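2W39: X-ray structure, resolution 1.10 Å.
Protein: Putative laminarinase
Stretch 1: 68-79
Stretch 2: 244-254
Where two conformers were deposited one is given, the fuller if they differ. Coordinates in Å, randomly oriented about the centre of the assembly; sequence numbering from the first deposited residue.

Stretch 1 68-79: GRNSVRIRSIKT
Stretch 2 (244-254) ANNIIINLTFC

How do two stretches at least 165 residues apart in one chain come to lie edge to edge? They pair as antiparallel β-strands: the strand through Arg73 to Ser76 runs at 163° to strand 246-253, with an axis approach of 4.6 Å. Both backbones are extended, and the register runs from Arg73 (phi/psi -138/107) opposite Asn250 (-149/170) to Arg75 (-135/130) opposite Ile248 (-124/136). Their CA atoms are 4.1 Å apart in Arg73-Asn250 and 4.5 Å in Arg75-Ile248, the non-hydrogen-bonded pairs, and 5.4 Å in the hydrogen-bonded pair Ile74-Ile249. Together the stretches bury 836 Å².

Which backbone donors and acceptors are satisfied across the gap? Ile74 and Ile249 satisfy each other twice, Ile74 N giving to Ile249 O at 2.9 Å and Ile249 N to Ile74 O at 3.0 Å. On one side, Ser76 N gives to Ile247 O at 2.8 Å; on the other, Leu251 N reaches Val72 O at 3.2 Å with a more bent angle of 149°. CA-H...O contacts supplement the ladder, including Ile248 CA to Ile74 O and Arg75 CA to Ile247 O, both 3.2 Å.

What takes over where the regular ladder gives way? Small polar side chains do. Ser76, chi1 p, uses its hydroxyl in both roles: OG accepts from Ile247 N at 2.9 Å and donates to Lys78 O at 2.7 Å, within its own stretch. Asn246, chi1 m and chi2 82°, sends ND2 to Ser76 O at 2.8 Å, so an amide side chain satisfies that carbonyl. Towards the other end, Ser71, chi1 t, donates OG to Leu251 O at 2.8 Å. Beyond Ser76, Thr79 (chi1 p) still packs OG1 against Ala244 CB at 3.5 Å.

How are the larger side chains arranged around this polar framework? Arg73, Arg75, Ile248 and Asn250 share one face of the sheet. Arg73, t at chi1 to chi3, lays its aliphatic stem beside Ile248 (m, t), CG to CG2 3.8 Å, while Arg75 (t, t, p) brings CG to 3.5 Å from Asn246 CB; the long arginine stems thus supply carbon contacts, and Arg73 NE and NH2 and Arg75 NH1 bond elsewhere in the structure. On the other face, buried Ile74 (p, t) and Ile249 (m, t) pack CG1 to CB at 4.0 Å. Phe253 (chi1 -43°, chi2 99°) fills space beside the more distant strand 69-71: its CE1 lies 3.6 Å from Arg69 CB and 3.8 Å from Ser71 CB, with Arg69 O at the ring edge.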

ATOM      1  N   GLY A  68      -1.261  11.129  18.357  1.00 10.02           N
ATOM      2  CA  GLY A  68      -2.305  10.642  17.469  1.00  9.07           C
ATOM      3  C   GLY A  68      -2.771   9.238  17.771  1.00  8.01           C
ATOM      4  O   GLY A  68      -2.354   8.618  18.751  1.00  8.66           O
ATOM      5  N   ARG A  69      -3.645   8.729  16.914  1.00  7.71           N
ATOM      6  CA  ARG A  69      -4.241   7.418  17.144  1.00  7.38           C
ATOM      7  C   ARG A  69      -3.190   6.341  16.926  1.00  6.64           C
ATOM      8  O   ARG A  69      -2.484   6.345  15.913  1.00  6.49           O
ATOM      9  CB  ARG A  69      -5.449   7.210  16.221  1.00  7.70           C
ATOM     10  CG  ARG A  69      -6.239   5.935  16.502  1.00  7.36           C
ATOM     11  CD  ARG A  69      -7.680   5.995  16.006  1.00  7.44           C
ATOM     12  NE  ARG A  69      -8.482   6.931  16.809  1.00  7.81           N
ATOM     13  CZ  ARG A  69      -8.887   6.722  18.062  1.00  7.55           C
ATOM     14  NH1 ARG A  69      -8.624   5.582  18.699  1.00  8.05           N
ATOM     15  NH2 ARG A  69      -9.559   7.684  18.681  1.00  9.07           N
ATOM     16  N   ASN A  70      -3.072   5.406  17.862  1.00  6.93           N
ATOM     17  CA  ASN A  70      -2.061   4.368  17.717  1.00  6.96           C
ATOM     18  C   ASN A  70      -2.324   3.517  16.481  1.00  6.27           C
ATOM     19  O   ASN A  70      -3.471   3.125  16.193  1.00  6.75           O
ATOM     20  CB  ASN A  70      -2.015   3.439  18.930  1.00  6.97           C
ATOM     21  CG  ASN A  70      -1.444   4.096  20.168  1.00  8.71           C
ATOM     22  OD1 ASN A  70      -0.786   5.130  20.113  1.00  9.34           O
ATOM     23  ND2 ASN A  70      -1.674   3.451  21.317  1.00 10.03           N
ATOM     24  N   SER A  71      -1.249   3.248  15.739  1.00  5.61           N
ATOM     25  CA  SER A  71      -1.311   2.444  14.531  1.00  5.36           C
ATOM     26  C   SER A  71       0.084   1.888  14.272  1.00  5.32           C
ATOM     27  O   SER A  71       1.000   2.085  15.088  1.00  5.86           O
ATOM     28  CB  SER A  71      -1.803   3.308  13.369  1.00  5.73           C
ATOM     29  OG  SER A  71      -2.133   2.484  12.258  1.00  6.08           O
ATOM     30  N   VAL A  72       0.238   1.218  13.135  1.00  5.53           N
ATOM     31  CA  VAL A  72       1.496   0.563  12.819  1.00  5.60           C
ATOM     32  C   VAL A  72       1.925   0.825  11.382  1.00  5.45           C
ATOM     33  O   VAL A  72       1.091   1.004  10.477  1.00  5.72           O
ATOM     34  CB  VAL A  72       1.452  -0.959  13.110  1.00  6.38           C
ATOM     35  CG1 VAL A  72       1.190  -1.237  14.602  1.00  7.26           C
ATOM     36  CG2 VAL A  72       0.435  -1.676  12.237  1.00  8.86           C
ATOM     37  N   ARG A  73       3.242   0.789  11.188  1.00  5.05           N
ATOM     38  CA  ARG A  73       3.910   0.904   9.895  1.00  5.38           C
ATOM     39  C   ARG A  73       5.023  -0.139   9.930  1.00  5.17           C
ATOM     40  O   ARG A  73       6.000   0.018  10.664  1.00  6.23           O
ATOM     41  CB  ARG A  73       4.463   2.319   9.728  1.00  5.47           C
ATOM     42  CG  ARG A  73       5.360   2.500   8.501  1.00  5.17           C
ATOM     43  CD  ARG A  73       5.568   3.950   8.206  1.00  7.41           C
ATOM     44  NE  ARG A  73       6.681   4.180   7.284  1.00  5.93           N
ATOM     45  CZ  ARG A  73       6.790   5.234   6.474  1.00  5.64           C
ATOM     46  NH1 ARG A  73       5.793   6.097   6.334  1.00  6.96           N
ATOM     47  NH2 ARG A  73       7.884   5.388   5.742  1.00  6.51           N
ATOM     48  N   ILE A  74       4.838  -1.224   9.197  1.00  4.90           N
ATOM     49  CA  ILE A  74       5.816  -2.297   9.203  1.00  5.57           C
ATOM     50  C   ILE A  74       6.642  -2.265   7.942  1.00  5.21           C
ATOM     51  O   ILE A  74       6.151  -1.907   6.871  1.00  5.55           O
ATOM     52  CB  ILE A  74       5.159  -3.696   9.468  1.00  5.49           C
ATOM     53  CG1 ILE A  74       4.261  -4.205   8.311  1.00  5.47           C
ATOM     54  CG2 ILE A  74       4.417  -3.696  10.823  1.00  7.04           C
ATOM     55  CD1 ILE A  74       3.916  -5.683   8.423  1.00  6.57           C
ATOM     56  N   ARG A  75       7.909  -2.635   8.060  1.00  5.22           N
ATOM     57  CA  ARG A  75       8.858  -2.519   6.974  1.00  5.28           C
ATOM     58  C   ARG A  75       9.676  -3.802   6.884  1.00  5.28           C
ATOM     59  O   ARG A  75      10.236  -4.275   7.886  1.00  5.80           O
ATOM     60  CB  ARG A  75       9.798  -1.340   7.246  1.00  6.34           C
ATOM     61  CG  ARG A  75      10.808  -1.116   6.121  1.00  7.01           C
ATOM     62  CD  ARG A  75      11.758   0.012   6.430  1.00  7.80           C
ATOM     63  NE  ARG A  75      12.711  -0.343   7.484  1.00  8.97           N
ATOM     64  CZ  ARG A  75      13.615   0.491   7.982  1.00 10.80           C
ATOM     65  NH1 ARG A  75      13.664   1.747   7.566  1.00 12.56           N
ATOM     66  NH2 ARG A  75      14.468   0.066   8.905  1.00 13.49           N
ATOM     67  N   SER A  76       9.783  -4.369   5.687  1.00  5.01           N
ATOM     68  CA  SER A  76      10.605  -5.576   5.531  1.00  5.71           C
ATOM     69  C   SER A  76      12.044  -5.274   5.903  1.00  5.55           C
ATOM     70  O   SER A  76      12.564  -4.203   5.600  1.00  6.13           O
ATOM     71  CB  SER A  76      10.535  -6.141   4.105  1.00  5.91           C
ATOM     72  OG  SER A  76      11.072  -5.240   3.144  1.00  5.15           O
ATOM     73  N   ILE A  77      12.707  -6.237   6.525  1.00  6.16           N
ATOM     74  CA  ILE A  77      14.131  -6.087   6.815  1.00  6.86           C
ATOM     75  C   ILE A  77      14.918  -6.153   5.495  1.00  6.75           C
ATOM     76  O   ILE A  77      15.838  -5.370   5.271  1.00  7.73           O
ATOM     77  CB  ILE A  77      14.595  -7.129   7.859  1.00  8.06           C
ATOM     78  CG1 ILE A  77      13.963  -6.813   9.218  1.00  8.56           C
ATOM     79  CG2 ILE A  77      16.127  -7.147   7.964  1.00 10.22           C
ATOM     80  CD1 ILE A  77      14.077  -7.936  10.232  1.00 11.26           C
ATOM     81  N   LYS A  78      14.561  -7.098   4.632  1.00  6.41           N
ATOM     82  CA  LYS A  78      15.218  -7.206   3.347  1.00  6.49           C
ATOM     83  C   LYS A  78      14.809  -6.107   2.387  1.00  6.05           C
ATOM     84  O   LYS A  78      13.732  -5.497   2.515  1.00  6.26           O
ATOM     85  CB  LYS A  78      14.916  -8.560   2.732  1.00  7.57           C
ATOM     86  CG  LYS A  78      15.666  -9.656   3.465  1.00  9.45           C
ATOM     87  CD  LYS A  78      15.230 -11.029   3.041  1.00 12.78           C
ATOM     88  CE  LYS A  78      15.675 -11.365   1.650  1.00 15.36           C
ATOM     89  NZ  LYS A  78      15.411 -12.816   1.397  1.00 17.05           N
ATOM     90  N   THR A  79      15.685  -5.855   1.417  1.00  5.64           N
ATOM     91  CA  THR A  79      15.399  -4.941   0.323  1.00  5.90           C
ATOM     92  C   THR A  79      15.430  -5.709  -1.002  1.00  5.44           C
ATOM     93  O   THR A  79      15.990  -6.809  -1.079  1.00  6.10           O
ATOM     94  CB  THR A  79      16.400  -3.783   0.272  1.00  6.00           C
ATOM     95  OG1 THR A  79      17.686  -4.357   0.072  1.00  6.33           O
ATOM     96  CG2 THR A  79      16.375  -2.967   1.542  1.00  7.48           C
ATOM     97  N   ALA A 244      17.475  -0.418  -4.198  1.00  6.29           N
ATOM     98  CA  ALA A 244      16.955  -1.502  -3.383  1.00  6.84           C
ATOM     99  C   ALA A 244      15.916  -0.941  -2.412  1.00  6.78           C
ATOM    100  O   ALA A 244      16.220  -0.036  -1.630  1.00  8.13           O
ATOM    101  CB  ALA A 244      18.091  -2.200  -2.635  1.00  7.12           C
ATOM    102  N   ASN A 245      14.688  -1.450  -2.490  1.00  5.73           N
ATOM    103  CA  ASN A 245      13.567  -0.912  -1.720  1.00  5.34           C
ATOM    104  C   ASN A 245      13.073  -1.933  -0.697  1.00  5.13           C
ATOM    105  O   ASN A 245      13.059  -3.133  -0.962  1.00  5.81           O
ATOM    106  CB  ASN A 245      12.382  -0.597  -2.653  1.00  5.65           C
ATOM    107  CG  ASN A 245      12.518   0.684  -3.466  1.00  6.52           C
ATOM    108  OD1 ASN A 245      13.567   1.348  -3.522  1.00 10.05           O
ATOM    109  ND2 ASN A 245      11.427   1.037  -4.109  1.00  6.00           N
ATOM    110  N   ASN A 246      12.616  -1.427   0.441  1.00  5.28           N
ATOM    111  CA  ASN A 246      11.864  -2.224   1.414  1.00  5.00           C
ATOM    112  C   ASN A 246      10.386  -2.226   1.038  1.00  4.89           C
ATOM    113  O   ASN A 246       9.897  -1.290   0.392  1.00  5.40           O
ATOM    114  CB  ASN A 246      11.960  -1.619   2.825  1.00  5.88           C
ATOM    115  CG  ASN A 246      13.386  -1.367   3.277  1.00  5.84           C
ATOM    116  OD1 ASN A 246      13.982  -0.352   2.917  1.00  6.73           O
ATOM    117  ND2 ASN A 246      13.931  -2.289   4.071  1.00  6.79           N
ATOM    118  N   ILE A 247       9.699  -3.266   1.506  1.00  5.09           N
ATOM    119  CA  ILE A 247       8.236  -3.314   1.455  1.00  5.04           C
ATOM    120  C   ILE A 247       7.684  -2.730   2.758  1.00  4.50           C
ATOM    121  O   ILE A 247       8.162  -3.076   3.856  1.00  5.26           O
ATOM    122  CB  ILE A 247       7.752  -4.777   1.280  1.00  5.22           C
ATOM    123  CG1 ILE A 247       8.164  -5.298  -0.096  1.00  6.18           C
ATOM    124  CG2 ILE A 247       6.234  -4.900   1.510  1.00  6.41           C
ATOM    125  CD1 ILE A 247       8.050  -6.815  -0.279  1.00  7.15           C
ATOM    126  N   ILE A 248       6.722  -1.819   2.628  1.00  4.28           N
ATOM    127  CA  ILE A 248       6.089  -1.151   3.768  1.00  4.93           C
ATOM    128  C   ILE A 248       4.583  -1.359   3.697  1.00  4.66           C
ATOM    129  O   ILE A 248       3.978  -1.240   2.625  1.00  4.63           O
ATOM    130  CB  ILE A 248       6.451   0.359   3.818  1.00  5.55           C
ATOM    131  CG1 ILE A 248       7.977   0.522   3.895  1.00  6.35           C
ATOM    132  CG2 ILE A 248       5.756   1.054   5.016  1.00  5.63           C
ATOM    133  CD1 ILE A 248       8.449   1.966   3.847  1.00  7.31           C
ATOM    134  N   ILE A 249       3.982  -1.677   4.841  1.00  4.37           N
ATOM    135  CA  ILE A 249       2.530  -1.761   4.969  1.00  4.92           C
ATOM    136  C   ILE A 249       2.143  -0.940   6.190  1.00  4.88           C
ATOM    137  O   ILE A 249       2.692  -1.150   7.273  1.00  5.05           O
ATOM    138  CB  ILE A 249       2.017  -3.214   5.109  1.00  4.66           C
ATOM    139  CG1 ILE A 249       2.549  -4.080   3.963  1.00  5.54           C
ATOM    140  CG2 ILE A 249       0.493  -3.217   5.166  1.00  6.27           C
ATOM    141  CD1 ILE A 249       2.323  -5.586   4.176  1.00  6.97           C
ATOM    142  N   ASN A 250       1.236   0.023   6.019  1.00  4.52           N
ATOM    143  CA  ASN A 250       0.950   0.968   7.101  1.00  4.50           C
ATOM    144  C   ASN A 250      -0.480   1.444   7.090  1.00  4.18           C
ATOM    145  O   ASN A 250      -1.219   1.233   6.127  1.00  4.31           O
ATOM    146  CB  ASN A 250       1.897   2.189   7.037  1.00  5.14           C
ATOM    147  CG  ASN A 250       1.596   3.080   5.859  1.00  4.98           C
ATOM    148  OD1 ASN A 250       1.994   2.774   4.732  1.00  6.52           O
ATOM    149  ND2 ASN A 250       0.853   4.164   6.092  1.00  5.63           N
ATOM    150  N   LEU A 251      -0.833   2.130   8.169  1.00  4.50           N
ATOM    151  CA  LEU A 251      -2.093   2.849   8.240  1.00  4.61           C
ATOM    152  C   LEU A 251      -1.840   4.157   8.979  1.00  4.47           C
ATOM    153  O   LEU A 251      -1.495   4.150  10.162  1.00  5.21           O
ATOM    154  CB  LEU A 251      -3.133   2.011   8.979  1.00  5.30           C
ATOM    155  CG  LEU A 251      -4.430   2.742   9.360  1.00  5.38           C
ATOM    156  CD1 LEU A 251      -5.176   3.269   8.131  1.00  6.42           C
ATOM    157  CD2 LEU A 251      -5.318   1.828  10.202  1.00  6.57           C
ATOM    158  N   THR A 252      -1.984   5.274   8.270  1.00  4.66           N
ATOM    159  CA  THR A 252      -2.000   6.578   8.916  1.00  5.51           C
ATOM    160  C   THR A 252      -3.417   7.164   8.860  1.00  5.19           C
ATOM    161  O   THR A 252      -4.334   6.545   8.296  1.00  5.31           O
ATOM    162  CB  THR A 252      -0.899   7.540   8.358  1.00  5.34           C
ATOM    163  OG1 THR A 252      -0.776   8.626   9.289  1.00  6.11           O
ATOM    164  CG2 THR A 252      -1.201   8.062   6.962  1.00  6.50           C
ATOM    165  N   PHE A 253      -3.602   8.333   9.474  0.50  5.81           N
ATOM    166  CA  PHE A 253      -4.904   9.016   9.499  0.50  5.91           C
ATOM    167  C   PHE A 253      -4.687  10.484   9.200  0.50  6.00           C
ATOM    168  O   PHE A 253      -3.718  11.070   9.681  0.50  6.00           O
ATOM    169  CB  PHE A 253      -5.600   8.890  10.866  0.50  6.17           C
ATOM    170  CG  PHE A 253      -5.524   7.515  11.461  0.50  5.48           C
ATOM    171  CD1 PHE A 253      -4.573   7.218  12.434  0.50  5.44           C
ATOM    172  CD2 PHE A 253      -6.388   6.512  11.035  0.50  5.73           C
ATOM    173  CE1 PHE A 253      -4.482   5.925  12.980  0.50  5.24           C
ATOM    174  CE2 PHE A 253      -6.305   5.231  11.573  0.50  6.53           C
ATOM    175  CZ  PHE A 253      -5.353   4.941  12.547  0.50  6.10           C
ATOM    176  N   CYS A 254      -5.589  11.086   8.424  1.00  6.57           N
ATOM    177  CA  CYS A 254      -5.520  12.516   8.095  1.00  7.15           C
ATOM    178  C   CYS A 254      -4.205  12.812   7.359  1.00  7.81           C
ATOM    179  O   CYS A 254      -3.868  12.098   6.425  1.00  8.02           O
ATOM    180  CB  CYS A 254      -5.710  13.377   9.367  1.00  7.84           C
ATOM    181  SG  CYS A 254      -7.177  12.902  10.327  1.00  8.45           S
TER